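Local coordinates for protein putative mandelate racemase (Zymomonas mobilis, PDB 2OX4) that binds a magnesium ion and probably works as a lyase of the dehydratase type in the mandelate racemase branch of the enolase superfamily, at residues C[12-15]-C[21-24]; C[35-40]-C[377-382]; C[124-129]-C[331-336]; C[169-172]-C[177-180]; C[185-190]-C[225-230]. One frame throughout, in Å; residues are numbered along the deposited sequence. Where two conformers were deposited one is given.

Interaction 1. Residues C[12-15]-C[21-24]; sequences HVHT and QRPI
H12 and I24 face each other as a non-hydrogen-bonded antiparallel pair, their CA atoms 4.6 Å apart, and the two segments run in nearly opposite directions, 169° from parallel. They form the neck of the loop joining strands 5-13 and 24-30 in the N-terminal capping domain of the enolase superfamily fold; in relatives this loop helps to close the active site. Next to the pair, V13 N donates to P23 O at 2.9 Å. Beyond this the two backbones are bridged by the side chain of R22. A bend at chi3 turns its guanidinium back along the first strand, where R22 NE gives a nearly straight bond (175°) of 2.8 Å to V13 O, an oxygen lying in the guanidinium plane. R22 NH2 reaches H12 O at 3.0 Å, approaching from above the carbonyl plane, and also makes a salt bridge to D388 of strand 387-393. The H12 imidazole, with CG anti to the backbone N (chi1 -174°), lies under this same group: ring and guanidinium are stacked almost exactly flat, centres 3.6 Å apart. R22 is thus held both by its edge and by one face, while H12 NE2 binds a glycerol, probably from the crystallisation liquor. H14 presents its ring edge to R22 NH2, and its NE2 bonds to D388 as well, which brings both side chains to one carboxylate. V13 CB packs on P23 CD. Where the neck opens into the paired strands, I24 CG1 comes to 3.9 Å from H12 CD2.

Interaction 2. Residues C[35-40]-C[377-382]; sequences YGLGEA and QDITEK
Y35 and D378 meet at nearly a right angle, the phenol reaching from the edge strand of the capping-domain sheet to a carboxylate in the loop that leads back into that sheet. The carboxylate carbon of D378 lies in the plane of the ring, off its edge, and the two flat groups are turned 44° against each other. Y35 OH donates to D378 OD2; the modelled separation of 2.4 Å is very short, and its exact value is doubtful. Y35 can point there because its CG sits between the backbone N and the carbonyl carbon (chi1 61°). The second carboxylate oxygen, D378 OD1, lies near Y35 CE2 and 3.6 Å from the L37 CD2 methyl, and it also takes a weak bond from I379 N. Replacing Y35 by a phenylalanine would probably leave OD2 without its hydroxyl mate and let the carboxylate turn. Beside this polar pair, L37 crosses I379 at about a right angle, with L37 CD1 against I379 CG2 at 3.7 Å. The Y35 ring also makes cation-pi contacts with K108 and K27. Strand 24-30 borders the contact, with I379 touching L25 and L37 touching K27, and helix 89-110 supplies D104, which accepts from L37 N; helix 322-333 of the barrel lies against Q377 and E39.

Interaction 3. Residues C[124-129]-C[331-336]; sequences EDLRVY and AEIAIP
The carboxylate of E332 is the flat group here, and L126 meets it through one methyl: L126 CD1 comes to 3.9 Å from E332 OE1, raised from the carboxylate plane and not squarely over its face. The polar work of that group is done by others, since OE1 bonds to H341 ND1 and OE2 accepts from A316 N, so the buried carboxylate is held at both oxygens while the leucine covers one flank. E332 has an extended chain beyond CG (chi2 175°), which carries the acid away from its helix toward the barrel strands. L126 opens strand 126-131 of the (beta/alpha) barrel, and E332 and I333 end helix 322-333, the helix before strand 341-344, which pairs with 126-131; the contact therefore lies at the seam where the barrel closes. Through its other branch, L126 CD2 rests on I333, 4.1 Å from its CA. I333 turns its end toward the loop before the strand, with I333 CD1 at 4.4 Å from E124 O, and packs on Y115 as well. Just past the helix, P336 touches E75 of a neighbouring subunit.

Interaction 4. Residues C[169-172]-C[177-180]; sequences VLAH and SREG
R178 reaches back across to A171 within the long loop that joins strand 164-167 to helix 189-206, one of the beta-to-alpha connections of the enolase-type barrel. R178 and S177 were each modelled in two conformers, so what follows holds for one of them. From CB the arginine sets out with CG beside the backbone N (chi1 -84°). R178 CG then passes the H172 imidazole, 4.0 Å from H172 CD2, and comes equally near to NE2 of the same ring. Bends at chi2 and chi3 carry CD past A171 O and swing the guanidinium onto that oxygen, so that its plane stands almost perpendicular to the H172 ring, 89° away. R178 NE donates to A171 O at 2.9 Å, tilted from the carbonyl plane, and also lies 3.8 Å from A171 CB. R178 CZ follows at 3.5 Å from A171 O, which sits at the guanidinium edge. R178 NH1 adds a longer bond of 3.2 Å to A171 O, in the carbonyl plane and on a lone pair. The arginine thus grips one backbone acceptor side-on with two nitrogens. It packs on K80 of a neighbouring subunit too. S177 shapes the start of 177-180 as an ST turn, S177 OG accepting from E179 N at 3.1 Å, while R198 bonds to V169 O and H172 O in the 169-172 part of the loop. Between the two backbones, H172 CA directs its hydrogen at S177 O, 3.5 Å away.

Interaction 5. Residues C[185-190]-C[225-230]; sequences GPLPSE and AIQFAK
Q227 faces L187 with its side-chain amide, and the contact rests on two hydrogen bonds. In the first, L187 N donates to Q227 OE1 at 2.8 Å, almost straight (171°), arriving in the amide carbonyl plane on a lone pair. In the second, Q227 NE2 donates to L187 O at 3.1 Å; that oxygen lies close to the amide plane, although the donor is tilted from the plane of the leucine carbonyl. One primary amide therefore serves both the N-H and the C=O of a single residue, much as a neighbouring strand might. It can do so because CG is anti to the backbone N (chi1 -173°) and the chain stays extended beyond it, carrying the amide straight out from helix 222-232. Van der Waals contact supplements the bonds. L187 CB and P186 CA each approach Q227 OE1 to 3.6 Å, while the leucine side chain packs on S224 of helix 222-232 and on I192 of helix 189-206. P186 in turn touches F238 of a neighbouring subunit. The chain bonded in this way leads directly to P188, the N-cap residue of helix 189-206, so the contact ties the entry of one outer barrel helix to the flank of another. An alanine in place of Q227 would probably leave L187 N and O without these partners and free the lead-in to the helix to shift. Since the match is of one donor and one acceptor on either side, it indicates which way round the amide sits, and it holds the loop without any charged group.

Overall arrangement
Interactions 1 and 2 belong to the capping domain and share its antiparallel sheet, their centres 13 Å apart and joined by a probable hydrogen bond from A40 N to I24 O, 3.0 Å. Interaction 3 lies at the seam of the barrel, about 28 Å between centres from interaction 1 and on the opposite side of the chain's centre. Interactions 4 and 5, with centres 15 Å apart, follow one another before and at the start of helix 189-206; V169 and L170 of the first pack on F228 of the second. Along the chain, interaction 2 encloses interactions 3, 4 and 5, so its closure brings the C-terminal part back to the cap after the whole magnesium-binding barrel.

Interaction 1. Residues C[12-15]-C[21-24]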
# COMPACT_ATOMS: atom_id res chain seq x y z
N HIS C 12 -14.45 8.50 45.51
CA HIS C 12 -14.88 7.29 44.83
C HIS C 12 -16.24 6.89 45.45
O HIS C 12 -16.30 6.30 46.53
CB HIS C 12 -13.82 6.18 44.95
CG HIS C 12 -14.13 4.95 44.15
ND1 HIS C 12 -13.44 3.76 44.31
CD2 HIS C 12 -15.04 4.72 43.17
CE1 HIS C 12 -13.93 2.86 43.48
NE2 HIS C 12 -14.90 3.41 42.78
N VAL C 13 -17.31 7.29 44.77
CA VAL C 13 -18.66 7.27 45.34
C VAL C 13 -19.06 5.82 45.60
O VAL C 13 -18.78 4.94 44.78
CB VAL C 13 -19.70 7.94 44.39
CG1 VAL C 13 -21.12 7.84 44.98
CG2 VAL C 13 -19.34 9.41 44.18
N HIS C 14 -19.67 5.57 46.77
CA HIS C 14 -20.13 4.23 47.13
C HIS C 14 -21.17 3.70 46.15
O HIS C 14 -21.86 4.47 45.48
CB HIS C 14 -20.69 4.24 48.56
CG HIS C 14 -19.66 4.52 49.61
ND1 HIS C 14 -19.99 4.99 50.87
CD2 HIS C 14 -18.31 4.39 49.60
CE1 HIS C 14 -18.89 5.14 51.58
NE2 HIS C 14 -17.85 4.78 50.83
N THR C 15 -21.28 2.37 46.08
CA THR C 15 -22.15 1.70 45.10
C THR C 15 -23.51 2.38 44.97
O THR C 15 -24.22 2.55 45.96
CB THR C 15 -22.34 0.22 45.44
OG1 THR C 15 -21.05 -0.38 45.59
CG2 THR C 15 -23.11 -0.51 44.34
N GLN C 21 -23.21 1.08 40.03
CA GLN C 21 -22.05 1.83 39.53
C GLN C 21 -21.38 2.64 40.63
O GLN C 21 -21.94 2.78 41.71
CB GLN C 21 -22.48 2.73 38.37
CG GLN C 21 -22.90 1.91 37.15
CD GLN C 21 -23.57 2.73 36.07
OE1 GLN C 21 -23.59 3.96 36.13
NE2 GLN C 21 -24.11 2.05 35.06
N ARG C 22 -20.17 3.14 40.37
CA ARG C 22 -19.41 3.90 41.37
C ARG C 22 -18.62 5.02 40.69
O ARG C 22 -17.46 4.82 40.32
CB ARG C 22 -18.45 2.98 42.14
CG ARG C 22 -19.10 1.98 43.08
CD ARG C 22 -18.10 1.40 44.06
NE ARG C 22 -17.54 2.44 44.91
CZ ARG C 22 -16.53 2.27 45.77
NH1 ARG C 22 -15.96 1.07 45.89
NH2 ARG C 22 -16.10 3.29 46.51
N PRO C 23 -19.23 6.21 40.55
CA PRO C 23 -18.55 7.37 39.96
C PRO C 23 -17.31 7.83 40.71
O PRO C 23 -17.16 7.58 41.91
CB PRO C 23 -19.61 8.48 40.00
CG PRO C 23 -20.89 7.82 40.32
CD PRO C 23 -20.62 6.50 40.93
N ILE C 24 -16.41 8.49 39.98
CA ILE C 24 -15.15 8.97 40.55
C ILE C 24 -15.04 10.46 40.22
O ILE C 24 -14.97 10.85 39.04
CB ILE C 24 -13.90 8.21 40.00
CG1 ILE C 24 -14.12 6.69 39.99
CG2 ILE C 24 -12.67 8.57 40.85
CD1 ILE C 24 -14.53 6.12 38.63

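Interaction 2. Residues C[35-40]-C[377-382]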
# COMPACT_ATOMS: atom_id res chain seq x y z
N TYR C 35 -12.33 26.68 43.30
CA TYR C 35 -12.13 25.26 43.06
C TYR C 35 -12.80 24.81 41.79
O TYR C 35 -13.72 25.46 41.28
CB TYR C 35 -12.58 24.41 44.24
CG TYR C 35 -14.05 24.52 44.58
CD1 TYR C 35 -14.49 25.36 45.61
CD2 TYR C 35 -15.01 23.75 43.91
CE1 TYR C 35 -15.83 25.46 45.94
CE2 TYR C 35 -16.36 23.84 44.23
CZ TYR C 35 -16.76 24.70 45.25
OH TYR C 35 -18.09 24.79 45.57
N GLY C 36 -12.33 23.68 41.26
CA GLY C 36 -12.94 23.08 40.10
C GLY C 36 -13.26 21.62 40.33
O GLY C 36 -12.60 20.95 41.13
N LEU C 37 -14.26 21.13 39.60
CA LEU C 37 -14.67 19.73 39.67
C LEU C 37 -14.40 19.03 38.34
O LEU C 37 -14.61 19.61 37.26
CB LEU C 37 -16.17 19.63 39.99
CG LEU C 37 -16.56 19.45 41.46
CD1 LEU C 37 -16.13 18.07 42.00
CD2 LEU C 37 -16.03 20.56 42.34
N GLY C 38 -13.95 17.79 38.44
CA GLY C 38 -13.78 16.92 37.29
C GLY C 38 -14.25 15.52 37.61
O GLY C 38 -14.59 15.20 38.76
N GLU C 39 -14.29 14.68 36.58
CA GLU C 39 -14.85 13.34 36.71
C GLU C 39 -14.04 12.40 35.82
O GLU C 39 -13.73 12.74 34.68
CB GLU C 39 -16.33 13.34 36.29
CG GLU C 39 -16.96 11.95 36.36
CD GLU C 39 -18.48 11.94 36.46
OE1 GLU C 39 -19.12 13.01 36.61
OE2 GLU C 39 -19.05 10.83 36.36
N ALA C 40 -13.68 11.23 36.36
CA ALA C 40 -13.01 10.18 35.58
C ALA C 40 -14.08 9.24 35.02
O ALA C 40 -14.98 8.78 35.75
CB ALA C 40 -12.02 9.40 36.46
N GLN C 377 -21.50 23.35 37.37
CA GLN C 377 -21.90 22.20 38.17
C GLN C 377 -21.08 22.17 39.44
O GLN C 377 -19.96 22.69 39.46
CB GLN C 377 -21.74 20.91 37.37
CG GLN C 377 -22.35 19.64 38.01
CD GLN C 377 -23.83 19.81 38.33
OE1 GLN C 377 -24.19 20.41 39.34
NE2 GLN C 377 -24.69 19.30 37.45
N ASP C 378 -21.64 21.57 40.49
CA ASP C 378 -20.88 21.31 41.71
C ASP C 378 -21.38 20.00 42.32
O ASP C 378 -22.48 19.53 42.02
CB ASP C 378 -21.08 22.47 42.70
CG ASP C 378 -19.92 22.65 43.68
OD1 ASP C 378 -19.06 21.74 43.83
OD2 ASP C 378 -19.88 23.72 44.31
N ILE C 379 -20.56 19.39 43.17
CA ILE C 379 -21.00 18.24 43.95
C ILE C 379 -21.73 18.74 45.20
O ILE C 379 -21.57 19.89 45.61
CB ILE C 379 -19.82 17.34 44.34
CG1 ILE C 379 -18.70 18.17 45.00
CG2 ILE C 379 -19.32 16.59 43.09
CD1 ILE C 379 -17.67 17.35 45.75
N THR C 380 -22.54 17.85 45.77
CA THR C 380 -23.24 18.12 47.02
C THR C 380 -22.36 17.79 48.22
O THR C 380 -21.40 17.01 48.11
CB THR C 380 -24.54 17.30 47.08
OG1 THR C 380 -24.24 15.91 46.95
CG2 THR C 380 -25.48 17.72 45.94
N GLU C 381 -22.68 18.36 49.38
CA GLU C 381 -21.90 18.10 50.60
C GLU C 381 -21.99 16.64 51.03
O GLU C 381 -21.09 16.14 51.71
CB GLU C 381 -22.33 19.00 51.76
CG GLU C 381 -22.03 20.48 51.55
CD GLU C 381 -20.56 20.81 51.74
OE1 GLU C 381 -19.92 21.26 50.76
OE2 GLU C 381 -20.05 20.62 52.86
N LYS C 382 -23.07 15.96 50.64
CA LYS C 382 -23.30 14.56 50.97
C LYS C 382 -22.16 13.65 50.49
O LYS C 382 -21.90 12.60 51.09
CB LYS C 382 -24.61 14.07 50.36
CG LYS C 382 -25.38 13.09 51.24
CD LYS C 382 -26.27 12.15 50.42
CE LYS C 382 -27.05 12.89 49.35
NZ LYS C 382 -28.14 13.76 49.90

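Interaction 3. Residues C[124-129]-C[331-336]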
# COMPACT_ATOMS: atom_id res chain seq x y z
N GLU C 124 -27.21 27.18 18.90
CA GLU C 124 -27.91 27.73 20.06
C GLU C 124 -28.35 26.65 21.05
O GLU C 124 -28.52 26.93 22.24
CB GLU C 124 -29.10 28.59 19.62
CG GLU C 124 -28.70 29.94 19.00
CD GLU C 124 -27.70 30.73 19.85
OE1 GLU C 124 -27.97 31.01 21.04
OE2 GLU C 124 -26.61 31.08 19.33
N ASP C 125 -28.55 25.43 20.55
CA ASP C 125 -28.86 24.29 21.42
C ASP C 125 -28.39 22.99 20.76
O ASP C 125 -27.85 23.02 19.65
CB ASP C 125 -30.36 24.25 21.79
CG ASP C 125 -31.27 23.86 20.62
OD1 ASP C 125 -32.46 23.57 20.88
OD2 ASP C 125 -30.82 23.86 19.46
N LEU C 126 -28.59 21.87 21.44
CA LEU C 126 -28.05 20.58 20.99
C LEU C 126 -29.18 19.55 20.89
O LEU C 126 -29.93 19.36 21.85
CB LEU C 126 -27.01 20.06 22.00
CG LEU C 126 -25.84 20.96 22.43
CD1 LEU C 126 -25.09 20.27 23.56
CD2 LEU C 126 -24.89 21.24 21.29
N ARG C 127 -29.27 18.89 19.74
CA ARG C 127 -30.11 17.71 19.59
C ARG C 127 -29.67 16.60 20.56
O ARG C 127 -28.48 16.40 20.77
CB ARG C 127 -30.04 17.20 18.16
CG ARG C 127 -31.00 16.08 17.88
CD ARG C 127 -30.85 15.53 16.46
NE ARG C 127 -31.88 14.53 16.20
CZ ARG C 127 -31.81 13.60 15.25
NH1 ARG C 127 -30.75 13.52 14.44
NH2 ARG C 127 -32.81 12.74 15.11
N VAL C 128 -30.65 15.91 21.14
CA VAL C 128 -30.38 14.88 22.14
C VAL C 128 -31.07 13.57 21.76
O VAL C 128 -32.16 13.58 21.21
CB VAL C 128 -30.87 15.32 23.56
CG1 VAL C 128 -30.46 14.30 24.60
CG2 VAL C 128 -30.32 16.70 23.95
N TYR C 129 -30.41 12.44 22.06
CA TYR C 129 -31.09 11.15 22.01
C TYR C 129 -31.26 10.51 23.39
O TYR C 129 -30.44 10.71 24.29
CB TYR C 129 -30.44 10.18 21.00
CG TYR C 129 -29.07 9.58 21.34
CD1 TYR C 129 -28.96 8.46 22.17
CD2 TYR C 129 -27.91 10.07 20.75
CE1 TYR C 129 -27.71 7.89 22.46
CE2 TYR C 129 -26.67 9.50 21.02
CZ TYR C 129 -26.58 8.41 21.85
OH TYR C 129 -25.34 7.86 22.09
N ALA C 331 -18.14 21.20 25.83
CA ALA C 331 -17.25 20.64 24.79
C ALA C 331 -17.99 20.56 23.44
O ALA C 331 -17.48 20.98 22.41
CB ALA C 331 -16.76 19.24 25.21
N GLU C 332 -19.23 20.07 23.48
CA GLU C 332 -20.01 19.86 22.27
C GLU C 332 -20.50 21.13 21.60
O GLU C 332 -20.52 21.22 20.37
CB GLU C 332 -21.19 18.95 22.55
CG GLU C 332 -20.77 17.50 22.80
CD GLU C 332 -21.95 16.63 23.19
OE1 GLU C 332 -22.84 17.11 23.93
OE2 GLU C 332 -21.99 15.46 22.75
N ILE C 333 -20.92 22.12 22.39
CA ILE C 333 -21.42 23.37 21.80
C ILE C 333 -20.28 24.14 21.13
O ILE C 333 -20.51 24.92 20.21
CB ILE C 333 -22.19 24.25 22.83
CG1 ILE C 333 -23.19 25.16 22.09
CG2 ILE C 333 -21.25 25.05 23.71
CD1 ILE C 333 -24.50 25.34 22.82
N ALA C 334 -19.04 23.90 21.58
CA ALA C 334 -17.88 24.64 21.07
C ALA C 334 -17.24 24.05 19.80
O ALA C 334 -16.26 24.62 19.29
CB ALA C 334 -16.82 24.78 22.15
N ILE C 335 -17.75 22.93 19.30
CA ILE C 335 -17.15 22.32 18.09
C ILE C 335 -18.11 22.44 16.89
O ILE C 335 -19.32 22.34 17.06
CB ILE C 335 -16.73 20.82 18.31
CG1 ILE C 335 -17.93 19.96 18.74
CG2 ILE C 335 -15.56 20.71 19.33
CD1 ILE C 335 -17.66 18.43 18.70
N PRO C 336 -17.57 22.67 15.67
CA PRO C 336 -18.42 22.74 14.48
C PRO C 336 -19.00 21.39 14.03
O PRO C 336 -20.11 21.36 13.47
CB PRO C 336 -17.49 23.32 13.41
CG PRO C 336 -16.12 22.90 13.83
CD PRO C 336 -16.15 22.93 15.35

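Interaction 4. Residues C[169-172]-C[177-180]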
# COMPACT_ATOMS: atom_id res chain seq x y z
N VAL C 169 -29.93 -4.14 21.33
CA VAL C 169 -30.96 -5.15 21.06
C VAL C 169 -30.45 -6.60 21.11
O VAL C 169 -31.25 -7.54 20.99
CB VAL C 169 -31.72 -4.87 19.73
CG1 VAL C 169 -32.44 -3.52 19.79
CG2 VAL C 169 -30.77 -4.92 18.52
N LEU C 170 -29.13 -6.79 21.28
CA LEU C 170 -28.54 -8.14 21.30
C LEU C 170 -28.19 -8.63 22.69
O LEU C 170 -28.08 -9.84 22.90
CB LEU C 170 -27.31 -8.23 20.37
CG LEU C 170 -27.55 -8.01 18.87
CD1 LEU C 170 -26.22 -7.86 18.09
CD2 LEU C 170 -28.42 -9.08 18.24
N ALA C 171 -28.01 -7.70 23.64
CA ALA C 171 -27.40 -8.02 24.92
C ALA C 171 -28.24 -8.99 25.76
O ALA C 171 -27.69 -9.83 26.49
CB ALA C 171 -27.12 -6.77 25.71
N HIS C 172 -29.56 -8.86 25.67
CA HIS C 172 -30.46 -9.60 26.56
C HIS C 172 -31.27 -10.62 25.79
O HIS C 172 -31.69 -10.38 24.66
CB HIS C 172 -31.39 -8.65 27.31
CG HIS C 172 -30.66 -7.63 28.13
ND1 HIS C 172 -30.32 -6.39 27.63
CD2 HIS C 172 -30.17 -7.68 29.39
CE1 HIS C 172 -29.66 -5.72 28.56
NE2 HIS C 172 -29.55 -6.48 29.63
N SER C 177 -32.38 -11.30 30.36
CA SER C 177 -31.17 -11.74 31.06
C SER C 177 -29.95 -11.77 30.12
O SER C 177 -30.08 -12.14 28.95
CB SER C 177 -31.39 -13.13 31.66
OG SER C 177 -30.26 -13.56 32.39
N ARG C 178 -28.78 -11.41 30.66
CA ARG C 178 -27.50 -11.51 29.96
C ARG C 178 -26.95 -12.94 30.05
O ARG C 178 -26.04 -13.31 29.30
CB ARG C 178 -26.47 -10.56 30.61
CG ARG C 178 -26.52 -9.11 30.12
CD ARG C 178 -25.24 -8.75 29.36
NE ARG C 178 -25.30 -9.27 28.00
CZ ARG C 178 -24.30 -9.83 27.33
NH1 ARG C 178 -24.52 -10.26 26.10
NH2 ARG C 178 -23.09 -9.96 27.87
N GLU C 179 -27.50 -13.72 30.98
CA GLU C 179 -26.96 -15.06 31.27
C GLU C 179 -27.02 -15.96 30.05
O GLU C 179 -28.08 -16.12 29.44
CB GLU C 179 -27.68 -15.73 32.46
CG GLU C 179 -27.56 -14.98 33.79
CD GLU C 179 -26.13 -14.65 34.18
OE1 GLU C 179 -25.85 -13.46 34.47
OE2 GLU C 179 -25.28 -15.57 34.21
N GLY C 180 -25.87 -16.52 29.67
CA GLY C 180 -25.79 -17.42 28.52
C GLY C 180 -25.87 -16.75 27.16
O GLY C 180 -26.00 -17.43 26.14

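Interaction 5. Residues C[185-190]-C[225-230]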
# COMPACT_ATOMS: atom_id res chain seq x y z
N GLY C 185 -18.47 -14.32 16.79
CA GLY C 185 -18.52 -15.30 15.70
C GLY C 185 -19.91 -15.41 15.09
O GLY C 185 -20.83 -14.70 15.50
N PRO C 186 -20.08 -16.29 14.09
CA PRO C 186 -21.39 -16.36 13.44
C PRO C 186 -22.52 -16.66 14.43
O PRO C 186 -22.37 -17.50 15.32
CB PRO C 186 -21.22 -17.51 12.43
CG PRO C 186 -19.75 -17.55 12.15
CD PRO C 186 -19.10 -17.21 13.48
N LEU C 187 -23.63 -15.96 14.26
CA LEU C 187 -24.71 -15.98 15.25
C LEU C 187 -25.82 -16.95 14.84
O LEU C 187 -26.06 -17.15 13.64
CB LEU C 187 -25.31 -14.57 15.40
CG LEU C 187 -24.45 -13.46 16.02
CD1 LEU C 187 -25.23 -12.14 16.08
CD2 LEU C 187 -23.94 -13.85 17.39
N PRO C 188 -26.53 -17.54 15.83
CA PRO C 188 -27.74 -18.32 15.52
C PRO C 188 -28.83 -17.48 14.88
O PRO C 188 -28.95 -16.28 15.16
CB PRO C 188 -28.19 -18.85 16.88
CG PRO C 188 -27.01 -18.71 17.78
CD PRO C 188 -26.25 -17.53 17.28
N SER C 189 -29.64 -18.11 14.03
CA SER C 189 -30.78 -17.44 13.41
C SER C 189 -31.69 -16.79 14.46
O SER C 189 -32.14 -15.66 14.25
CB SER C 189 -31.56 -18.42 12.52
OG SER C 189 -32.84 -17.90 12.17
N GLU C 190 -31.94 -17.48 15.56
CA GLU C 190 -32.84 -16.97 16.61
C GLU C 190 -32.34 -15.68 17.26
O GLU C 190 -33.13 -14.81 17.61
CB GLU C 190 -33.14 -18.04 17.67
CG GLU C 190 -34.37 -17.76 18.55
CD GLU C 190 -35.68 -17.68 17.77
OE1 GLU C 190 -35.82 -18.37 16.74
OE2 GLU C 190 -36.58 -16.91 18.18
N ALA C 225 -21.10 -8.68 13.87
CA ALA C 225 -21.54 -7.32 13.54
C ALA C 225 -22.03 -7.19 12.11
O ALA C 225 -23.06 -6.58 11.86
CB ALA C 225 -20.42 -6.31 13.80
N ILE C 226 -21.29 -7.77 11.17
CA ILE C 226 -21.64 -7.71 9.75
C ILE C 226 -22.95 -8.47 9.53
O ILE C 226 -23.84 -8.00 8.83
CB ILE C 226 -20.52 -8.31 8.86
CG1 ILE C 226 -19.28 -7.40 8.85
CG2 ILE C 226 -21.01 -8.60 7.44
CD1 ILE C 226 -18.04 -8.09 8.25
N GLN C 227 -23.06 -9.63 10.17
CA GLN C 227 -24.23 -10.50 10.02
C GLN C 227 -25.49 -9.79 10.50
O GLN C 227 -26.53 -9.83 9.83
CB GLN C 227 -24.01 -11.79 10.81
CG GLN C 227 -25.09 -12.83 10.59
CD GLN C 227 -24.92 -14.02 11.49
OE1 GLN C 227 -23.88 -14.17 12.14
NE2 GLN C 227 -25.91 -14.90 11.52
N PHE C 228 -25.39 -9.14 11.66
CA PHE C 228 -26.52 -8.38 12.19
C PHE C 228 -26.85 -7.12 11.39
O PHE C 228 -28.03 -6.82 11.19
CB PHE C 228 -26.32 -8.04 13.67
CG PHE C 228 -27.56 -7.53 14.34
CD1 PHE C 228 -28.75 -8.25 14.23
CD2 PHE C 228 -27.55 -6.34 15.05
CE1 PHE C 228 -29.92 -7.79 14.84
CE2 PHE C 228 -28.71 -5.87 15.67
CZ PHE C 228 -29.89 -6.59 15.56
N ALA C 229 -25.83 -6.39 10.93
CA ALA C 229 -26.07 -5.21 10.07
C ALA C 229 -26.91 -5.53 8.84
O ALA C 229 -27.82 -4.76 8.49
CB ALA C 229 -24.74 -4.57 9.64
N LYS C 230 -26.62 -6.65 8.19
CA LYS C 230 -27.39 -7.09 7.04
C LYS C 230 -28.87 -7.23 7.37
O LYS C 230 -29.74 -6.87 6.57
CB LYS C 230 -26.85 -8.42 6.51
CG LYS C 230 -25.46 -8.33 5.90
CD LYS C 230 -25.02 -9.65 5.30
CE LYS C 230 -23.52 -9.71 5.11
NZ LYS C 230 -23.04 -8.65 4.17